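Local coordinates for protein L-ornithine N(5)-monooxygenase (Pseudomonas aeruginosa, PDB 3S5W) that hydroxylates the side-chain nitrogen of L-ornithine with FAD, NADPH and molecular oxygen, the first step in making the hydroxamate siderophore pyoverdin, at residues A[36-41]-A[61-66]; A[183-188]-A[413-418]. All blocks are in the same frame, centred on the assembly; numbering follows the deposited sequence.

In the fold
Both contacts belong to the same mixed sheet of the FAD-binding part of the chain, with their centres about 10 Å apart. Interaction 1 comes first in sequence and closes the unit of strand 30-36, helix 40-56 and strand 61-65; interaction 2 opens later and brings strand 411-414, from far along the chain, beside strand 183-186. Strand 30-36 joins the two, for it pairs with 61-65 on one side and with 183-186 on the other, and backbone bonds tie Val36 to Val185 and Ser187. Residues at the C-terminal ends of strands 30-36 and 61-65, and just after these strands and 183-186, reach FAD together, around its adenosine and diphosphate.

Interaction 1: A[36-41]-A[61-66]; sequences VGFGPS and VLFLDK. With FAD (flavin-adenine dinucleotide), chain C.
Asp65 OD2 is gripped twice: it accepts the backbone N-H of Phe38 at 2.8 Å from Phe38 N, almost straight at 170°, and the ribose hydroxyl O3B of FAD. OD2 offers this N-H its anti lone pair, away from OD1. OD1 accepts the neighbouring hydroxyl, with Asp65 OD1 2.7 Å from FAD O2B. The carboxylate thus spans the ribose diol, while OD1 also accepts the backbone N-H of Gln67. With CG anti to the backbone N (chi1 -160°), Asp65 turns its carboxylate toward the turn after strand 30-36. This is the dinucleotide-binding beta-alpha-beta unit of Rossmann type: a glycine-rich turn, Gly37 to Gly39, then helix 40-56, then parallel strand 61-65, with Asp65 near its C-terminal end. Gly37 N reaches Leu64 O at 2.7 Å, extending the parallel pairing of Val36 with Leu64. Gly37, having no side chain, lets the ribose come close, its CA 3.5 Å from FAD O4B. On the other side of the turn, Phe38 lays its CD1-CE1 side across CB and CG of Phe63, with Phe38 CD1 3.3 Å from Phe63 CB. The rings are near parallel, 20° apart, but slid so far that they barely overlap. Gly39 occupies the N-cap position of helix 40-56, and at its first turn Ser41 N donates to FAD O1P while Ser41 OG donates to FAD O2P at 2.6 Å; Arg435 also bonds this hydroxyl. Acid and helix start thus divide the cofactor: the carboxylate, probably ionised, is suited to accept from both hydroxyls, whereas the helix N-terminus probably helps offset the diphosphate's negative charge.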
loop_
_atom_site.group_PDB
_atom_site.type_symbol
_atom_site.label_atom_id
_atom_site.label_comp_id
_atom_site.label_asym_id
_atom_site.label_seq_id
_atom_site.Cartn_x
_atom_site.Cartn_y
_atom_site.Cartn_z
ATOM N N VAL A 36 10.095 -3.289 -10.819
ATOM C CA VAL A 36 9.892 -4.157 -9.689
ATOM C C VAL A 36 8.462 -3.890 -9.194
ATOM O O VAL A 36 8.175 -2.780 -8.680
ATOM C CB VAL A 36 10.885 -3.850 -8.566
ATOM C CG1 VAL A 36 10.698 -4.836 -7.418
ATOM C CG2 VAL A 36 12.318 -3.867 -9.095
ATOM N N GLY A 37 7.602 -4.892 -9.361
ATOM C CA GLY A 37 6.179 -4.824 -9.006
ATOM C C GLY A 37 5.293 -4.488 -10.197
ATOM O O GLY A 37 5.699 -3.780 -11.130
ATOM N N PHE A 38 4.077 -5.017 -10.170
ATOM C CA PHE A 38 3.078 -4.623 -11.152
ATOM C C PHE A 38 1.764 -4.339 -10.415
ATOM O O PHE A 38 0.700 -4.840 -10.790
ATOM C CB PHE A 38 2.891 -5.693 -12.250
ATOM C CG PHE A 38 2.344 -5.133 -13.552
ATOM C CD1 PHE A 38 2.815 -3.903 -14.048
ATOM C CD2 PHE A 38 1.377 -5.822 -14.280
ATOM C CE1 PHE A 38 2.352 -3.377 -15.249
ATOM C CE2 PHE A 38 0.892 -5.306 -15.499
ATOM C CZ PHE A 38 1.380 -4.069 -15.974
ATOM N N GLY A 39 1.868 -3.566 -9.336
ATOM C CA GLY A 39 0.680 -3.001 -8.677
ATOM C C GLY A 39 0.258 -1.714 -9.388
ATOM O O GLY A 39 0.811 -1.354 -10.449
ATOM N N PRO A 40 -0.705 -0.973 -8.793
ATOM C CA PRO A 40 -1.218 0.241 -9.409
ATOM C C PRO A 40 -0.158 1.213 -9.920
ATOM O O PRO A 40 -0.331 1.763 -10.998
ATOM C CB PRO A 40 -2.070 0.881 -8.288
ATOM C CG PRO A 40 -2.578 -0.322 -7.492
ATOM C CD PRO A 40 -1.504 -1.405 -7.627
ATOM N N SER A 41 0.939 1.415 -9.182
ATOM C CA SER A 41 1.951 2.373 -9.644
ATOM C C SER A 41 2.500 1.981 -11.024
ATOM O O SER A 41 2.603 2.804 -11.925
ATOM C CB SER A 41 3.100 2.496 -8.639
ATOM O OG SER A 41 2.682 3.250 -7.527
ATOM N N VAL A 61 9.803 -3.252 -22.575
ATOM C CA VAL A 61 9.499 -3.093 -21.139
ATOM C C VAL A 61 8.998 -4.389 -20.472
ATOM O O VAL A 61 8.220 -5.133 -21.061
ATOM C CB VAL A 61 8.494 -1.891 -20.908
ATOM C CG1 VAL A 61 8.199 -1.687 -19.451
ATOM C CG2 VAL A 61 9.049 -0.589 -21.494
ATOM N N LEU A 62 9.462 -4.646 -19.251
ATOM C CA LEU A 62 8.938 -5.730 -18.409
ATOM C C LEU A 62 8.609 -5.249 -16.996
ATOM O O LEU A 62 9.366 -4.477 -16.401
ATOM C CB LEU A 62 9.935 -6.885 -18.268
ATOM C CG LEU A 62 10.278 -7.782 -19.461
ATOM C CD1 LEU A 62 11.300 -8.818 -18.986
ATOM C CD2 LEU A 62 9.054 -8.467 -19.996
ATOM N N PHE A 63 7.506 -5.751 -16.449
ATOM C CA PHE A 63 7.205 -5.519 -15.036
ATOM C C PHE A 63 7.097 -6.841 -14.348
ATOM O O PHE A 63 6.294 -7.663 -14.756
ATOM C CB PHE A 63 5.895 -4.734 -14.886
ATOM C CG PHE A 63 5.943 -3.385 -15.516
ATOM C CD1 PHE A 63 6.490 -2.289 -14.820
ATOM C CD2 PHE A 63 5.467 -3.199 -16.816
ATOM C CE1 PHE A 63 6.557 -1.046 -15.425
ATOM C CE2 PHE A 63 5.509 -1.952 -17.403
ATOM C CZ PHE A 63 6.060 -0.877 -16.719
ATOM N N LEU A 64 7.905 -7.050 -13.316
ATOM C CA LEU A 64 7.949 -8.318 -12.592
ATOM C C LEU A 64 7.188 -8.232 -11.281
ATOM O O LEU A 64 7.386 -7.277 -10.520
ATOM C CB LEU A 64 9.408 -8.725 -12.295
ATOM C CG LEU A 64 10.467 -8.677 -13.413
ATOM C CD1 LEU A 64 11.769 -9.348 -12.938
ATOM C CD2 LEU A 64 10.007 -9.257 -14.734
ATOM N N ASP A 65 6.307 -9.189 -11.022
ATOM C CA ASP A 65 5.600 -9.202 -9.763
ATOM C C ASP A 65 5.696 -10.561 -9.125
ATOM O O ASP A 65 5.446 -11.577 -9.768
ATOM C CB ASP A 65 4.122 -8.786 -9.923
ATOM C CG ASP A 65 3.502 -8.318 -8.601
ATOM O OD1 ASP A 65 3.222 -9.166 -7.715
ATOM O OD2 ASP A 65 3.307 -7.091 -8.432
ATOM N N LYS A 66 6.018 -10.553 -7.848
ATOM C CA LYS A 66 6.169 -11.778 -7.081
ATOM C C LYS A 66 4.883 -12.585 -6.921
ATOM O O LYS A 66 4.953 -13.779 -6.661
ATOM C CB LYS A 66 6.860 -11.527 -5.739
ATOM C CG LYS A 66 6.053 -10.744 -4.718
ATOM C CD LYS A 66 6.866 -10.533 -3.429
ATOM C CE LYS A 66 6.013 -9.856 -2.362
ATOM N NZ LYS A 66 6.784 -9.707 -1.089
HETATM P PA FAD C . 1.439 -2.081 -4.292
HETATM O O1A FAD C . 1.754 -2.419 -2.883
HETATM O O2A FAD C . -0.059 -2.048 -4.642
HETATM O O5B FAD C . 2.152 -3.150 -5.287
HETATM C C5B FAD C . 3.487 -3.530 -5.047
HETATM C C4B FAD C . 3.672 -4.803 -5.855
HETATM O O4B FAD C . 5.024 -5.162 -5.765
HETATM C C3B FAD C . 2.875 -5.952 -5.247
HETATM O O3B FAD C . 1.982 -6.479 -6.208
HETATM C C2B FAD C . 3.936 -6.975 -4.822
HETATM O O2B FAD C . 3.566 -8.309 -5.151
HETATM C C1B FAD C . 5.109 -6.575 -5.665
HETATM N N9A FAD C . 6.424 -6.822 -5.082
HETATM C C8A FAD C . 6.898 -6.438 -3.832
HETATM N N7A FAD C . 8.210 -6.814 -3.757
HETATM C C5A FAD C . 8.554 -7.394 -4.938
HETATM C C6A FAD C . 9.748 -7.949 -5.398
HETATM N N6A FAD C . 10.894 -7.756 -4.725
HETATM N N1A FAD C . 9.773 -8.486 -6.683
HETATM C C2A FAD C . 8.671 -8.473 -7.513
HETATM N N3A FAD C . 7.479 -7.919 -7.058
HETATM C C4A FAD C . 7.436 -7.394 -5.787
HETATM N N1 FAD C . -4.839 3.825 -1.538
HETATM C C2 FAD C . -5.908 4.594 -1.981
HETATM O O2 FAD C . -5.711 5.594 -2.652
HETATM N N3 FAD C . -7.205 4.242 -1.671
HETATM C C4 FAD C . -7.481 3.119 -0.931
HETATM O O4 FAD C . -8.667 2.816 -0.715
HETATM C C4X FAD C . -6.404 2.342 -0.463
HETATM N N5 FAD C . -6.648 1.212 0.304
HETATM C C5X FAD C . -5.586 0.456 0.773
HETATM C C6 FAD C . -5.848 -0.684 1.549
HETATM C C7 FAD C . -4.806 -1.462 2.035
HETATM C C7M FAD C . -5.163 -2.666 2.870
HETATM C C8 FAD C . -3.495 -1.084 1.768
HETATM C C8M FAD C . -2.319 -1.880 2.258
HETATM C C9 FAD C . -3.224 0.043 0.999
HETATM C C9A FAD C . -4.265 0.820 0.474
HETATM N N10 FAD C . -4.013 1.959 -0.299
HETATM C C10 FAD C . -5.085 2.723 -0.747
HETATM C "C1'" FAD C . -2.624 2.432 -0.601
HETATM C "C2'" FAD C . -1.865 1.568 -1.629
HETATM O "O2'" FAD C . -0.489 1.764 -1.286
HETATM C "C3'" FAD C . -2.138 2.083 -3.035
HETATM O "O3'" FAD C . -3.545 2.068 -3.348
HETATM C "C4'" FAD C . -1.428 1.220 -4.108
HETATM O "O4'" FAD C . -1.696 -0.154 -3.858
HETATM C "C5'" FAD C . 0.090 1.499 -4.261
HETATM O "O5'" FAD C . 0.497 0.920 -5.487
HETATM P P FAD C . 1.994 0.363 -5.747
HETATM O O1P FAD C . 1.936 -0.309 -7.097
HETATM O O2P FAD C . 2.931 1.527 -5.573
HETATM O O3P FAD C . 2.201 -0.708 -4.582
#

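Interaction 2: A[183-188]-A[413-418]; sequences ALVVSP and YAQGFS. With FAD (flavin-adenine dinucleotide), chain C.
Val185 CG2 lies 4.0 Å from Tyr413 CB, the two side chains crossing on the sheet face that looks toward helices 40-56 and 432-447. Parallel strands 183-186 and 411-414 meet here within the mixed sheet of the FAD-binding fold. On the opposite face Val186 and Ala414 face each other more loosely, CB to CB 4.4 Å. Chi1 of -61° sets the Tyr413 ring beside its own backbone N, where Leu184 O lies at the ring edge, in its plane; the far hydroxyl bonds Ser442. Farther along, Pro188 packs its CD against Phe417 CE2 at 3.4 Å, while its CB comes near the adenine of FAD. Three backbone bonds join the segments. Tyr413 N meets Leu184 O at 2.8 Å; Val186 N donates to Tyr413 O, and Gln415 N to Val186 O at 3.0 Å. At the polar edge Gln415 runs its aliphatic part past Ser187, with Ser187 OG 3.3 Å from Gln415 CB, while Ser187 OG itself bonds Asn42. The Gln415 amide reaches helices 40-56 and 432-447: OE1 accepts from Arg435, and NE2 makes a weak bond to Ser41 O. Beyond the strand end, Ser187 O lies 3.4 Å from C5B of FAD, and Pro188 O approaches the adenine at C8A, 3.2 Å away.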
loop_
_atom_site.group_PDB
_atom_site.type_symbol
_atom_site.label_atom_id
_atom_site.label_comp_id
_atom_site.label_asym_id
_atom_site.label_seq_id
_atom_site.Cartn_x
_atom_site.Cartn_y
_atom_site.Cartn_z
ATOM N N ALA A 183 17.214 0.915 -17.718
ATOM C CA ALA A 183 16.508 1.721 -16.713
ATOM C C ALA A 183 15.641 0.814 -15.829
ATOM O O ALA A 183 15.217 -0.274 -16.257
ATOM C CB ALA A 183 15.639 2.782 -17.400
ATOM N N LEU A 184 15.390 1.280 -14.611
ATOM C CA LEU A 184 14.676 0.528 -13.596
ATOM C C LEU A 184 13.626 1.405 -12.926
ATOM O O LEU A 184 13.890 2.570 -12.628
ATOM C CB LEU A 184 15.648 0.058 -12.514
ATOM C CG LEU A 184 15.161 -0.871 -11.395
ATOM C CD1 LEU A 184 14.825 -2.295 -11.873
ATOM C CD2 LEU A 184 16.223 -0.924 -10.311
ATOM N N VAL A 185 12.456 0.822 -12.656
ATOM C CA VAL A 185 11.469 1.527 -11.813
ATOM C C VAL A 185 11.103 0.625 -10.621
ATOM O O VAL A 185 10.704 -0.508 -10.797
ATOM C CB VAL A 185 10.263 2.088 -12.632
ATOM C CG1 VAL A 185 9.497 0.973 -13.337
ATOM C CG2 VAL A 185 9.303 2.907 -11.729
ATOM N N VAL A 186 11.325 1.126 -9.414
ATOM C CA VAL A 186 11.146 0.339 -8.195
ATOM C C VAL A 186 9.821 0.731 -7.512
ATOM O O VAL A 186 9.736 1.808 -6.935
ATOM C CB VAL A 186 12.330 0.543 -7.215
ATOM C CG1 VAL A 186 12.124 -0.264 -5.962
ATOM C CG2 VAL A 186 13.665 0.086 -7.880
ATOM N N SER A 187 8.825 -0.147 -7.583
ATOM C CA SER A 187 7.472 0.123 -7.017
ATOM C C SER A 187 6.921 -1.060 -6.220
ATOM O O SER A 187 5.885 -1.628 -6.581
ATOM C CB SER A 187 6.519 0.462 -8.161
ATOM O OG SER A 187 7.083 1.459 -8.992
ATOM N N PRO A 188 7.639 -1.485 -5.159
ATOM C CA PRO A 188 7.285 -2.733 -4.485
ATOM C C PRO A 188 6.271 -2.604 -3.338
ATOM O O PRO A 188 5.950 -3.598 -2.691
ATOM C CB PRO A 188 8.636 -3.221 -3.930
ATOM C CG PRO A 188 9.315 -1.914 -3.538
ATOM C CD PRO A 188 8.906 -0.925 -4.632
ATOM N N TYR A 413 14.179 4.889 -11.141
ATOM C CA TYR A 413 13.032 5.623 -10.582
ATOM C C TYR A 413 12.432 4.797 -9.443
ATOM O O TYR A 413 12.564 3.571 -9.419
ATOM C CB TYR A 413 11.988 5.854 -11.677
ATOM C CG TYR A 413 12.475 6.667 -12.849
ATOM C CD1 TYR A 413 13.154 6.065 -13.918
ATOM C CD2 TYR A 413 12.240 8.037 -12.916
ATOM C CE1 TYR A 413 13.597 6.822 -15.016
ATOM C CE2 TYR A 413 12.667 8.791 -14.016
ATOM C CZ TYR A 413 13.354 8.165 -15.063
ATOM O OH TYR A 413 13.791 8.912 -16.146
ATOM N N ALA A 414 11.776 5.466 -8.491
ATOM C CA ALA A 414 11.082 4.771 -7.417
ATOM C C ALA A 414 9.708 5.405 -7.212
ATOM O O ALA A 414 9.593 6.603 -7.290
ATOM C CB ALA A 414 11.894 4.822 -6.140
ATOM N N GLN A 415 8.690 4.582 -6.939
ATOM C CA GLN A 415 7.330 5.084 -6.753
ATOM C C GLN A 415 6.857 4.667 -5.379
ATOM O O GLN A 415 6.934 3.482 -5.036
ATOM C CB GLN A 415 6.396 4.500 -7.823
ATOM C CG GLN A 415 6.738 4.944 -9.229
ATOM C CD GLN A 415 5.558 4.799 -10.162
ATOM O OE1 GLN A 415 4.564 5.514 -10.023
ATOM N NE2 GLN A 415 5.648 3.861 -11.116
ATOM N N GLY A 416 6.366 5.650 -4.607
ATOM C CA GLY A 416 5.754 5.402 -3.301
ATOM C C GLY A 416 6.715 5.535 -2.133
ATOM O O GLY A 416 6.353 5.199 -0.989
ATOM N N PHE A 417 7.916 6.049 -2.423
ATOM C CA PHE A 417 8.981 6.182 -1.412
ATOM C C PHE A 417 9.376 7.621 -1.149
ATOM O O PHE A 417 10.455 7.906 -0.599
ATOM C CB PHE A 417 10.192 5.318 -1.838
ATOM C CG PHE A 417 9.901 3.870 -1.693
ATOM C CD1 PHE A 417 10.138 3.231 -0.472
ATOM C CD2 PHE A 417 9.258 3.164 -2.727
ATOM C CE1 PHE A 417 9.792 1.889 -0.285
ATOM C CE2 PHE A 417 8.913 1.813 -2.554
ATOM C CZ PHE A 417 9.178 1.173 -1.330
ATOM N N SER A 418 8.524 8.544 -1.587
ATOM C CA SER A 418 8.913 9.933 -1.561
ATOM C C SER A 418 7.822 10.835 -0.982
ATOM O O SER A 418 7.706 11.977 -1.364
ATOM C CB SER A 418 9.351 10.375 -2.965
ATOM O OG SER A 418 8.362 10.026 -3.918
HETATM P PA FAD C . 1.439 -2.081 -4.292
HETATM O O1A FAD C . 1.754 -2.419 -2.883
HETATM O O2A FAD C . -0.059 -2.048 -4.642
HETATM O O5B FAD C . 2.152 -3.150 -5.287
HETATM C C5B FAD C . 3.487 -3.530 -5.047
HETATM C C4B FAD C . 3.672 -4.803 -5.855
HETATM O O4B FAD C . 5.024 -5.162 -5.765
HETATM C C3B FAD C . 2.875 -5.952 -5.247
HETATM O O3B FAD C . 1.982 -6.479 -6.208
HETATM C C2B FAD C . 3.936 -6.975 -4.822
HETATM O O2B FAD C . 3.566 -8.309 -5.151
HETATM C C1B FAD C . 5.109 -6.575 -5.665
HETATM N N9A FAD C . 6.424 -6.822 -5.082
HETATM C C8A FAD C . 6.898 -6.438 -3.832
HETATM N N7A FAD C . 8.210 -6.814 -3.757
HETATM C C5A FAD C . 8.554 -7.394 -4.938
HETATM C C6A FAD C . 9.748 -7.949 -5.398
HETATM N N6A FAD C . 10.894 -7.756 -4.725
HETATM N N1A FAD C . 9.773 -8.486 -6.683
HETATM C C2A FAD C . 8.671 -8.473 -7.513
HETATM N N3A FAD C . 7.479 -7.919 -7.058
HETATM C C4A FAD C . 7.436 -7.394 -5.787
HETATM N N1 FAD C . -4.839 3.825 -1.538
HETATM C C2 FAD C . -5.908 4.594 -1.981
HETATM O O2 FAD C . -5.711 5.594 -2.652
HETATM N N3 FAD C . -7.205 4.242 -1.671
HETATM C C4 FAD C . -7.481 3.119 -0.931
HETATM O O4 FAD C . -8.667 2.816 -0.715
HETATM C C4X FAD C . -6.404 2.342 -0.463
HETATM N N5 FAD C . -6.648 1.212 0.304
HETATM C C5X FAD C . -5.586 0.456 0.773
HETATM C C6 FAD C . -5.848 -0.684 1.549
HETATM C C7 FAD C . -4.806 -1.462 2.035
HETATM C C7M FAD C . -5.163 -2.666 2.870
HETATM C C8 FAD C . -3.495 -1.084 1.768
HETATM C C8M FAD C . -2.319 -1.880 2.258
HETATM C C9 FAD C . -3.224 0.043 0.999
HETATM C C9A FAD C . -4.265 0.820 0.474
HETATM N N10 FAD C . -4.013 1.959 -0.299
HETATM C C10 FAD C . -5.085 2.723 -0.747
HETATM C "C1'" FAD C . -2.624 2.432 -0.601
HETATM C "C2'" FAD C . -1.865 1.568 -1.629
HETATM O "O2'" FAD C . -0.489 1.764 -1.286
HETATM C "C3'" FAD C . -2.138 2.083 -3.035
HETATM O "O3'" FAD C . -3.545 2.068 -3.348
HETATM C "C4'" FAD C . -1.428 1.220 -4.108
HETATM O "O4'" FAD C . -1.696 -0.154 -3.858
HETATM C "C5'" FAD C . 0.090 1.499 -4.261
HETATM O "O5'" FAD C . 0.497 0.920 -5.487
HETATM P P FAD C . 1.994 0.363 -5.747
HETATM O O1P FAD C . 1.936 -0.309 -7.097
HETATM O O2P FAD C . 2.931 1.527 -5.573
HETATM O O3P FAD C . 2.201 -0.708 -4.582
#